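Local coordinates for protein VAPBC49 (Mycobacterium tuberculosis, PDB 5AF3) that is possibly the antitoxin component of a type II toxin-antitoxin system, with VapC45 as its cognate toxin, and carries a putative DNA-binding helix-turn-helix domain, at residues Ala23-Leu27 and Ile75-Tyr79; Ala83-Ala87 and Ile156-Tyr160; Gly119-Trp124 and Gln150-Lys154. All coordinates share one frame; numbering follows the deposited sequence.

Contact 1: residues Ala23-Leu27 and Ile75-Tyr79; sequences ASRYL and IAEAY
The rings of Tyr-79 and Tyr-26 each meet the other segment at an edge, near the ring plane: Leu-27 CD2 lies at the rim of Tyr-79, 4.1 Å from its CD1, and Ile-75 CD1 stands more loosely at the rim of Tyr-26, 4.4 Å from its CD2. Neither ring turns a face across the contact. Tyr-26 instead goes on to pack against Tyr-18, Gln-195 and Pro-196, while the hydroxyl of Tyr-79 turns to Tyr-160 O. Leu-27 carries most of the contact. Its CG stands anti to its own carbonyl carbon, and chi1 -57° with chi2 -166° directs both methyls at helix 72-86. CD1 presses on Ala-78 CB at 3.5 Å, tighter than usual for two carbons, and lies equally near the backbone N of Tyr-79; CD2 rests on Tyr-79 CB at 4.0 Å. Ile-75 answers from the facing helix with an extended arm: CG1 passes obliquely by the two leucine methyls, 3.9 Å from Leu-27 CD1, and the terminal CD1 ends 3.9 Å from Ala-23 CB. The axes of the two short segments cross at -50° and approach to 10.7 Å. Both helices belong to the putative DNA-binding helix-turn-helix domain; helix 31-38 adds Leu-34, which touches both Ala-23 and Ala-78, consistent with a three-helix core of such a domain. The Tyr-79 N near the leucine methyl is already used within its helix, bonded to Ile-75 O at 2.8 Å. What joins the helices here is therefore wholly apolar and buried, held by the fit of methyls against alanines and ring rims, with the polar tyrosine end directed elsewhere.

Contact 2: residues Ala83-Ala87 and Ile156-Tyr160; sequences AFRRA and IVEHY
Arg-86 lays its guanidinium flat over the ring of Tyr-160, a cation-pi stack that joins helix 72-86 to helix 155-161. CZ sits 3.9 Å from the ring centroid, 24° off the normal, and the two planes are tilted by 30°. NH1 comes lowest, over the ring centre and 3.2 Å from Tyr-160 CE1, while CD and NE reach back over the phenol end. The arginine chain leaves its helix extended, with CG anti to the backbone N, then bends at chi3 (-65°), and this bend brings the guanidinium down over the ring. On the opposite face of Tyr-160 lies CD2 of the adjacent His-159, offset toward the rim, so the phenol ring has the guanidinium flat on one face and a corner of the imidazole on the other. Its hydroxyl is hydrogen-bonded to OD1 of Asp-237 of the second subunit, whose OD2 takes His-159 NE2; the negative carboxylate would be expected to favour a protonated His-159. The stack thus lies where the dimer partner meets the two helices. Beside the stack the packing is apolar. Ala-83 CB touches Tyr-160 CB at 3.6 Å. Val-157 splits its methyls between two residues, CG1 reaching the edge of the Phe-84 ring at CE1 (3.8 Å) and CG2 meeting Ala-87 CB (3.7 Å). Leu-143 of helix 135-143 packs on both Phe-84 and Val-157. Ala-87 CB, besides that valine methyl, touches Ile-156 CG2 at 3.9 Å.

Contact 3: residues Gly119-Trp124 and Gln150-Lys154; sequences GAEVLW and QYVFK
A two-stranded antiparallel hairpin lies against helix 115-130, and at its outer end Tyr-151 of strand 150-153 forms an offset stack with the five-membered ring of Trp-124. The ring centroids are 4.2 Å apart and the planes differ by 27°. Only one side of the phenol overlaps the indole: its CD2 lies above the Trp-124 plane, displaced toward the rim, and Tyr-151 CE2 comes to 3.2 Å from Trp-124 NE1. The indole is set there by a first torsion that puts CG anti to the backbone N (chi1 170°), while Tyr-151 points its CB at the helix. One turn earlier in the helix, Ala-120 CB rests against the strand backbone itself, 3.6 Å from both Val-152 CA and Phe-153 N. The small side chain is consistent with the close approach: the segment axes come to 6.9 Å, their directions 118° apart. Strand 144-147, the other half of the hairpin, pairs with this strand through Val-145 and Val-152, and its Ile-144 packs on both Ala-120 and Trp-124. The ring of Phe-153 swings back to the helix. Ala-120 lies over one face of its ring, and CE2 comes within 3.6 Å of the backbone N of Ala-120, where the helix is kinked; Gly-119, without a side chain, lets the ring tip come to 3.9 Å between CZ and its carbonyl carbon. Leu-123 CD1 meets Phe-153 CE1 at 3.9 Å, and the same leucine packs on Leu-101 of helix 95-105 and on Val-140 and Leu-143 of helix 135-143.

Overall arrangement
Contacts 1 and 2 share helix 72-86 and follow in series along the chain, their centres about 13 Å apart. They are joined directly by a probable hydrogen bond from Tyr-79 OH to Tyr-160 O, 2.7 Å. Contact 3 is nested inside the loop closed by contact 2, also about 13 Å from it between centres; strand 150-153 runs into helix 155-161, and Glu-158 CG packs on Phe-153 CB at 3.9 Å. Contacts 1 and 3 do not touch, their nearest atoms being about 11 Å apart; contact 2 touches both, its 83-87 side belonging to the putative DNA-binding domain and its 156-160 side following the hairpin. The second subunit reaches contacts 2 and 3, but not contact 1.

Contact 1: residues Ala23-Leu27 and Ile75-Tyr79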
loop_
_atom_site.group_PDB
_atom_site.type_symbol
_atom_site.label_atom_id
_atom_site.label_comp_id
_atom_site.label_asym_id
_atom_site.label_seq_id
_atom_site.Cartn_x
_atom_site.Cartn_y
_atom_site.Cartn_z
ATOM N N ALA A 23 12.868 3.399 -4.856
ATOM C CA ALA A 23 12.636 1.984 -5.155
ATOM C C ALA A 23 11.896 1.309 -4.012
ATOM O O ALA A 23 11.038 0.456 -4.222
ATOM C CB ALA A 23 13.960 1.287 -5.472
ATOM N N SER A 24 12.201 1.731 -2.785
ATOM C CA SER A 24 11.505 1.180 -1.618
ATOM C C SER A 24 9.996 1.458 -1.712
ATOM O O SER A 24 9.188 0.599 -1.401
ATOM C CB SER A 24 12.114 1.782 -0.335
ATOM O OG SER A 24 11.206 1.645 0.743
ATOM N N ARG A 25 9.631 2.657 -2.168
ATOM C CA ARG A 25 8.214 3.049 -2.256
ATOM C C ARG A 25 7.517 2.303 -3.388
ATOM O O ARG A 25 6.466 1.680 -3.189
ATOM C CB ARG A 25 8.087 4.556 -2.480
ATOM C CG ARG A 25 8.602 5.386 -1.347
ATOM C CD ARG A 25 8.326 6.842 -1.615
ATOM N NE ARG A 25 9.582 7.584 -1.540
ATOM C CZ ARG A 25 10.083 8.339 -2.515
ATOM N NH1 ARG A 25 9.411 8.500 -3.661
ATOM N NH2 ARG A 25 11.250 8.957 -2.322
ATOM N N TYR A 26 8.150 2.317 -4.564
ATOM C CA TYR A 26 7.549 1.678 -5.738
ATOM C C TYR A 26 7.379 0.162 -5.610
ATOM O O TYR A 26 6.386 -0.373 -6.067
ATOM C CB TYR A 26 8.327 2.015 -7.011
ATOM C CG TYR A 26 8.673 3.468 -7.231
ATOM C CD1 TYR A 26 7.880 4.525 -6.706
ATOM C CD2 TYR A 26 9.805 3.809 -7.964
ATOM C CE1 TYR A 26 8.235 5.881 -6.933
ATOM C CE2 TYR A 26 10.146 5.146 -8.184
ATOM C CZ TYR A 26 9.351 6.160 -7.665
ATOM O OH TYR A 26 9.737 7.466 -7.920
ATOM N N LEU A 27 8.388 -0.508 -5.029
ATOM C CA LEU A 27 8.401 -1.967 -4.828
ATOM C C LEU A 27 7.744 -2.431 -3.520
ATOM O O LEU A 27 7.409 -3.615 -3.375
ATOM C CB LEU A 27 9.837 -2.493 -4.880
ATOM C CG LEU A 27 10.644 -2.200 -6.146
ATOM C CD1 LEU A 27 11.890 -3.113 -6.097
ATOM C CD2 LEU A 27 9.855 -2.361 -7.410
ATOM N N ILE A 75 16.181 -2.448 -10.651
ATOM C CA ILE A 75 14.869 -2.403 -9.991
ATOM C C ILE A 75 14.022 -3.644 -10.332
ATOM O O ILE A 75 13.213 -4.113 -9.511
ATOM C CB ILE A 75 14.081 -1.065 -10.216
ATOM C CG1 ILE A 75 13.198 -0.811 -8.974
ATOM C CG2 ILE A 75 13.242 -1.101 -11.478
ATOM C CD1 ILE A 75 12.516 0.545 -8.976
ATOM N N ALA A 76 14.241 -4.203 -11.524
ATOM C CA ALA A 76 13.501 -5.381 -11.977
ATOM C C ALA A 76 13.975 -6.569 -11.123
ATOM O O ALA A 76 13.153 -7.350 -10.632
ATOM C CB ALA A 76 13.792 -5.644 -13.501
ATOM N N GLU A 77 15.293 -6.676 -10.934
ATOM C CA GLU A 77 15.883 -7.714 -10.060
ATOM C C GLU A 77 15.377 -7.535 -8.602
ATOM O O GLU A 77 14.971 -8.496 -7.939
ATOM C CB GLU A 77 17.409 -7.629 -10.144
ATOM C CG GLU A 77 17.910 -8.008 -11.567
ATOM C CD GLU A 77 19.377 -7.712 -11.807
ATOM O OE1 GLU A 77 19.920 -6.798 -11.142
ATOM O OE2 GLU A 77 19.973 -8.451 -12.658
ATOM N N ALA A 78 15.349 -6.297 -8.125
ATOM C CA ALA A 78 14.823 -6.003 -6.769
ATOM C C ALA A 78 13.340 -6.376 -6.653
ATOM O O ALA A 78 12.903 -6.894 -5.621
ATOM C CB ALA A 78 15.058 -4.521 -6.382
ATOM N N TYR A 79 12.576 -6.124 -7.711
ATOM C CA TYR A 79 11.171 -6.433 -7.751
ATOM C C TYR A 79 10.954 -7.944 -7.602
ATOM O O TYR A 79 10.123 -8.387 -6.784
ATOM C CB TYR A 79 10.523 -5.920 -9.029
ATOM C CG TYR A 79 9.114 -6.417 -9.246
ATOM C CD1 TYR A 79 8.020 -5.806 -8.614
ATOM C CD2 TYR A 79 8.871 -7.480 -10.114
ATOM C CE1 TYR A 79 6.738 -6.261 -8.841
ATOM C CE2 TYR A 79 7.614 -7.919 -10.353
ATOM C CZ TYR A 79 6.549 -7.337 -9.699
ATOM O OH TYR A 79 5.294 -7.825 -9.972
#

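Contact 2: residues Ala83-Ala87 and Ile156-Tyr160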
loop_
_atom_site.group_PDB
_atom_site.type_symbol
_atom_site.label_atom_id
_atom_site.label_comp_id
_atom_site.label_asym_id
_atom_site.label_seq_id
_atom_site.Cartn_x
_atom_site.Cartn_y
_atom_site.Cartn_z
ATOM N N ALA A 83 9.401 -10.286 -4.483
ATOM C CA ALA A 83 8.345 -11.247 -4.679
ATOM C C ALA A 83 8.764 -12.532 -3.974
ATOM O O ALA A 83 7.913 -13.201 -3.360
ATOM C CB ALA A 83 8.100 -11.524 -6.162
ATOM N N PHE A 84 10.063 -12.863 -4.059
ATOM C CA PHE A 84 10.592 -14.030 -3.326
ATOM C C PHE A 84 10.412 -13.818 -1.799
ATOM O O PHE A 84 9.930 -14.723 -1.081
ATOM C CB PHE A 84 12.087 -14.304 -3.642
ATOM C CG PHE A 84 12.353 -14.765 -5.053
ATOM C CD1 PHE A 84 11.326 -15.010 -5.970
ATOM C CD2 PHE A 84 13.685 -14.961 -5.461
ATOM C CE1 PHE A 84 11.635 -15.415 -7.278
ATOM C CE2 PHE A 84 13.989 -15.370 -6.759
ATOM C CZ PHE A 84 12.978 -15.582 -7.657
ATOM N N ARG A 85 10.736 -12.625 -1.333
ATOM C CA ARG A 85 10.678 -12.270 0.091
ATOM C C ARG A 85 9.242 -12.363 0.592
ATOM O O ARG A 85 8.989 -12.959 1.629
ATOM C CB ARG A 85 11.188 -10.855 0.307
ATOM C CG ARG A 85 11.263 -10.421 1.779
ATOM C CD ARG A 85 11.802 -9.014 1.901
ATOM N NE ARG A 85 10.775 -8.063 1.523
ATOM C CZ ARG A 85 10.104 -7.287 2.370
ATOM N NH1 ARG A 85 10.369 -7.302 3.675
ATOM N NH2 ARG A 85 9.195 -6.461 1.887
ATOM N N ARG A 86 8.308 -11.786 -0.165
ATOM C CA ARG A 86 6.870 -11.880 0.126
ATOM C C ARG A 86 6.384 -13.314 0.269
ATOM O O ARG A 86 5.507 -13.601 1.099
ATOM C CB ARG A 86 6.077 -11.197 -0.999
ATOM C CG ARG A 86 4.606 -10.956 -0.710
ATOM C CD ARG A 86 3.975 -10.167 -1.884
ATOM N NE ARG A 86 4.522 -8.825 -2.028
ATOM C CZ ARG A 86 5.245 -8.373 -3.068
ATOM N NH1 ARG A 86 5.586 -9.148 -4.092
ATOM N NH2 ARG A 86 5.660 -7.121 -3.072
ATOM N N ALA A 87 6.986 -14.232 -0.489
ATOM C CA ALA A 87 6.581 -15.637 -0.493
ATOM C C ALA A 87 7.051 -16.419 0.741
ATOM O O ALA A 87 6.671 -17.597 0.921
ATOM C CB ALA A 87 7.049 -16.330 -1.765
ATOM N N ILE A 156 1.867 -17.586 -5.706
ATOM C CA ILE A 156 2.121 -16.325 -5.009
ATOM C C ILE A 156 3.367 -15.622 -5.585
ATOM O O ILE A 156 3.444 -14.400 -5.599
ATOM C CB ILE A 156 2.247 -16.508 -3.451
ATOM C CG1 ILE A 156 2.261 -15.137 -2.735
ATOM C CG2 ILE A 156 3.522 -17.326 -3.023
ATOM C CD1 ILE A 156 2.370 -15.253 -1.169
ATOM N N VAL A 157 4.321 -16.407 -6.091
ATOM C CA VAL A 157 5.506 -15.873 -6.814
ATOM C C VAL A 157 5.124 -15.551 -8.280
ATOM O O VAL A 157 5.443 -14.439 -8.777
ATOM C CB VAL A 157 6.704 -16.880 -6.770
ATOM C CG1 VAL A 157 7.941 -16.307 -7.545
ATOM C CG2 VAL A 157 7.117 -17.148 -5.330
ATOM N N GLU A 158 4.494 -16.509 -8.961
ATOM C CA GLU A 158 4.065 -16.314 -10.373
ATOM C C GLU A 158 3.282 -15.029 -10.573
ATOM O O GLU A 158 3.529 -14.292 -11.543
ATOM C CB GLU A 158 3.189 -17.456 -10.857
ATOM C CG GLU A 158 3.930 -18.634 -11.348
ATOM C CD GLU A 158 3.020 -19.605 -12.086
ATOM O OE1 GLU A 158 1.773 -19.563 -11.901
ATOM O OE2 GLU A 158 3.572 -20.424 -12.837
ATOM N N HIS A 159 2.339 -14.754 -9.673
ATOM C CA HIS A 159 1.549 -13.485 -9.738
ATOM C C HIS A 159 2.435 -12.249 -9.949
ATOM O O HIS A 159 2.115 -11.366 -10.775
ATOM C CB HIS A 159 0.667 -13.347 -8.482
ATOM C CG HIS A 159 0.048 -11.989 -8.278
ATOM N ND1 HIS A 159 -0.828 -11.417 -9.178
ATOM C CD2 HIS A 159 0.177 -11.100 -7.263
ATOM C CE1 HIS A 159 -1.222 -10.241 -8.721
ATOM N NE2 HIS A 159 -0.630 -10.026 -7.559
ATOM N N TYR A 160 3.547 -12.161 -9.236
ATOM C CA TYR A 160 4.445 -11.040 -9.471
ATOM C C TYR A 160 5.279 -11.138 -10.759
ATOM O O TYR A 160 5.517 -10.122 -11.415
ATOM C CB TYR A 160 5.321 -10.785 -8.253
ATOM C CG TYR A 160 4.411 -10.409 -7.104
ATOM C CD1 TYR A 160 3.936 -9.110 -6.987
ATOM C CD2 TYR A 160 3.954 -11.375 -6.201
ATOM C CE1 TYR A 160 3.023 -8.772 -5.977
ATOM C CE2 TYR A 160 3.043 -11.056 -5.188
ATOM C CZ TYR A 160 2.587 -9.756 -5.083
ATOM O OH TYR A 160 1.686 -9.399 -4.093
#

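Contact 3: residues Gly119-Trp124 and Gln150-Lys154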
loop_
_atom_site.group_PDB
_atom_site.type_symbol
_atom_site.label_atom_id
_atom_site.label_comp_id
_atom_site.label_asym_id
_atom_site.label_seq_id
_atom_site.Cartn_x
_atom_site.Cartn_y
_atom_site.Cartn_z
ATOM N N GLY A 119 12.645 -21.335 -14.609
ATOM C CA GLY A 119 13.327 -21.178 -13.336
ATOM C C GLY A 119 13.053 -22.269 -12.295
ATOM O O GLY A 119 13.971 -22.654 -11.582
ATOM N N ALA A 120 11.821 -22.754 -12.208
ATOM C CA ALA A 120 11.448 -23.694 -11.122
ATOM C C ALA A 120 12.274 -24.972 -11.292
ATOM O O ALA A 120 12.870 -25.449 -10.335
ATOM C CB ALA A 120 9.981 -24.036 -11.173
ATOM N N GLU A 121 12.303 -25.490 -12.528
ATOM C CA GLU A 121 13.057 -26.719 -12.840
ATOM C C GLU A 121 14.545 -26.527 -12.609
ATOM O O GLU A 121 15.182 -27.385 -11.988
ATOM C CB GLU A 121 12.742 -27.216 -14.255
ATOM C CG GLU A 121 13.443 -28.506 -14.633
ATOM C CD GLU A 121 13.221 -28.897 -16.096
ATOM O OE1 GLU A 121 12.317 -28.320 -16.760
ATOM O OE2 GLU A 121 13.971 -29.780 -16.587
ATOM N N VAL A 122 15.105 -25.386 -13.044
ATOM C CA VAL A 122 16.515 -25.078 -12.771
ATOM C C VAL A 122 16.814 -25.066 -11.249
ATOM O O VAL A 122 17.801 -25.648 -10.756
ATOM C CB VAL A 122 16.941 -23.703 -13.463
ATOM C CG1 VAL A 122 18.276 -23.251 -12.995
ATOM C CG2 VAL A 122 16.891 -23.826 -15.030
ATOM N N LEU A 123 15.951 -24.404 -10.485
ATOM C CA LEU A 123 16.188 -24.318 -9.051
ATOM C C LEU A 123 16.058 -25.658 -8.344
ATOM O O LEU A 123 16.785 -25.955 -7.416
ATOM C CB LEU A 123 15.205 -23.318 -8.440
ATOM C CG LEU A 123 15.604 -21.874 -8.779
ATOM C CD1 LEU A 123 14.337 -21.018 -8.490
ATOM C CD2 LEU A 123 16.826 -21.376 -8.038
ATOM N N TRP A 124 15.077 -26.429 -8.762
ATOM C CA TRP A 124 14.903 -27.773 -8.223
ATOM C C TRP A 124 16.228 -28.580 -8.301
ATOM O O TRP A 124 16.696 -29.120 -7.286
ATOM C CB TRP A 124 13.755 -28.463 -8.942
ATOM C CG TRP A 124 13.680 -29.879 -8.621
ATOM C CD1 TRP A 124 13.475 -30.427 -7.391
ATOM C CD2 TRP A 124 13.837 -30.969 -9.535
ATOM N NE1 TRP A 124 13.479 -31.802 -7.481
ATOM C CE2 TRP A 124 13.707 -32.160 -8.785
ATOM C CE3 TRP A 124 14.081 -31.055 -10.919
ATOM C CZ2 TRP A 124 13.792 -33.426 -9.372
ATOM C CZ3 TRP A 124 14.170 -32.312 -11.501
ATOM C CH2 TRP A 124 14.022 -33.482 -10.722
ATOM N N GLN A 150 5.358 -32.436 -11.451
ATOM C CA GLN A 150 6.575 -31.644 -11.683
ATOM C C GLN A 150 6.616 -30.424 -10.762
ATOM O O GLN A 150 5.577 -29.994 -10.255
ATOM C CB GLN A 150 6.671 -31.200 -13.143
ATOM C CG GLN A 150 5.581 -30.233 -13.571
ATOM C CD GLN A 150 5.862 -29.568 -14.907
ATOM O OE1 GLN A 150 6.808 -29.928 -15.602
ATOM N NE2 GLN A 150 5.038 -28.583 -15.268
ATOM N N TYR A 151 7.806 -29.870 -10.560
ATOM C CA TYR A 151 7.950 -28.675 -9.721
ATOM C C TYR A 151 7.700 -27.416 -10.526
ATOM O O TYR A 151 8.159 -27.294 -11.649
ATOM C CB TYR A 151 9.325 -28.617 -9.053
ATOM C CG TYR A 151 9.488 -29.703 -8.024
ATOM C CD1 TYR A 151 8.913 -29.594 -6.758
ATOM C CD2 TYR A 151 10.168 -30.871 -8.344
ATOM C CE1 TYR A 151 9.057 -30.601 -5.823
ATOM C CE2 TYR A 151 10.320 -31.876 -7.427
ATOM C CZ TYR A 151 9.763 -31.754 -6.169
ATOM O OH TYR A 151 9.939 -32.804 -5.270
ATOM N N VAL A 152 6.973 -26.478 -9.932
ATOM C CA VAL A 152 6.642 -25.210 -10.575
ATOM C C VAL A 152 6.755 -24.102 -9.515
ATOM O O VAL A 152 6.710 -24.387 -8.316
ATOM C CB VAL A 152 5.182 -25.196 -11.132
ATOM C CG1 VAL A 152 4.967 -26.273 -12.197
ATOM C CG2 VAL A 152 4.151 -25.338 -9.985
ATOM N N PHE A 153 6.828 -22.852 -9.944
ATOM C CA PHE A 153 6.775 -21.756 -8.969
ATOM C C PHE A 153 5.406 -21.699 -8.292
ATOM O O PHE A 153 4.386 -21.923 -8.930
ATOM C CB PHE A 153 7.013 -20.408 -9.635
ATOM C CG PHE A 153 8.452 -20.098 -9.891
ATOM C CD1 PHE A 153 9.362 -19.945 -8.841
ATOM C CD2 PHE A 153 8.896 -19.904 -11.221
ATOM C CE1 PHE A 153 10.710 -19.623 -9.085
ATOM C CE2 PHE A 153 10.234 -19.558 -11.481
ATOM C CZ PHE A 153 11.150 -19.426 -10.442
ATOM N N LYS A 154 5.401 -21.449 -6.973
ATOM C CA LYS A 154 4.158 -21.146 -6.268
ATOM C C LYS A 154 3.465 -19.971 -6.965
ATOM O O LYS A 154 4.129 -19.034 -7.436
ATOM C CB LYS A 154 4.492 -20.720 -4.837
ATOM C CG LYS A 154 5.097 -21.831 -3.979
ATOM C CD LYS A 154 5.420 -21.300 -2.599
ATOM C CE LYS A 154 6.043 -22.406 -1.761
ATOM N NZ LYS A 154 6.547 -21.848 -0.469
#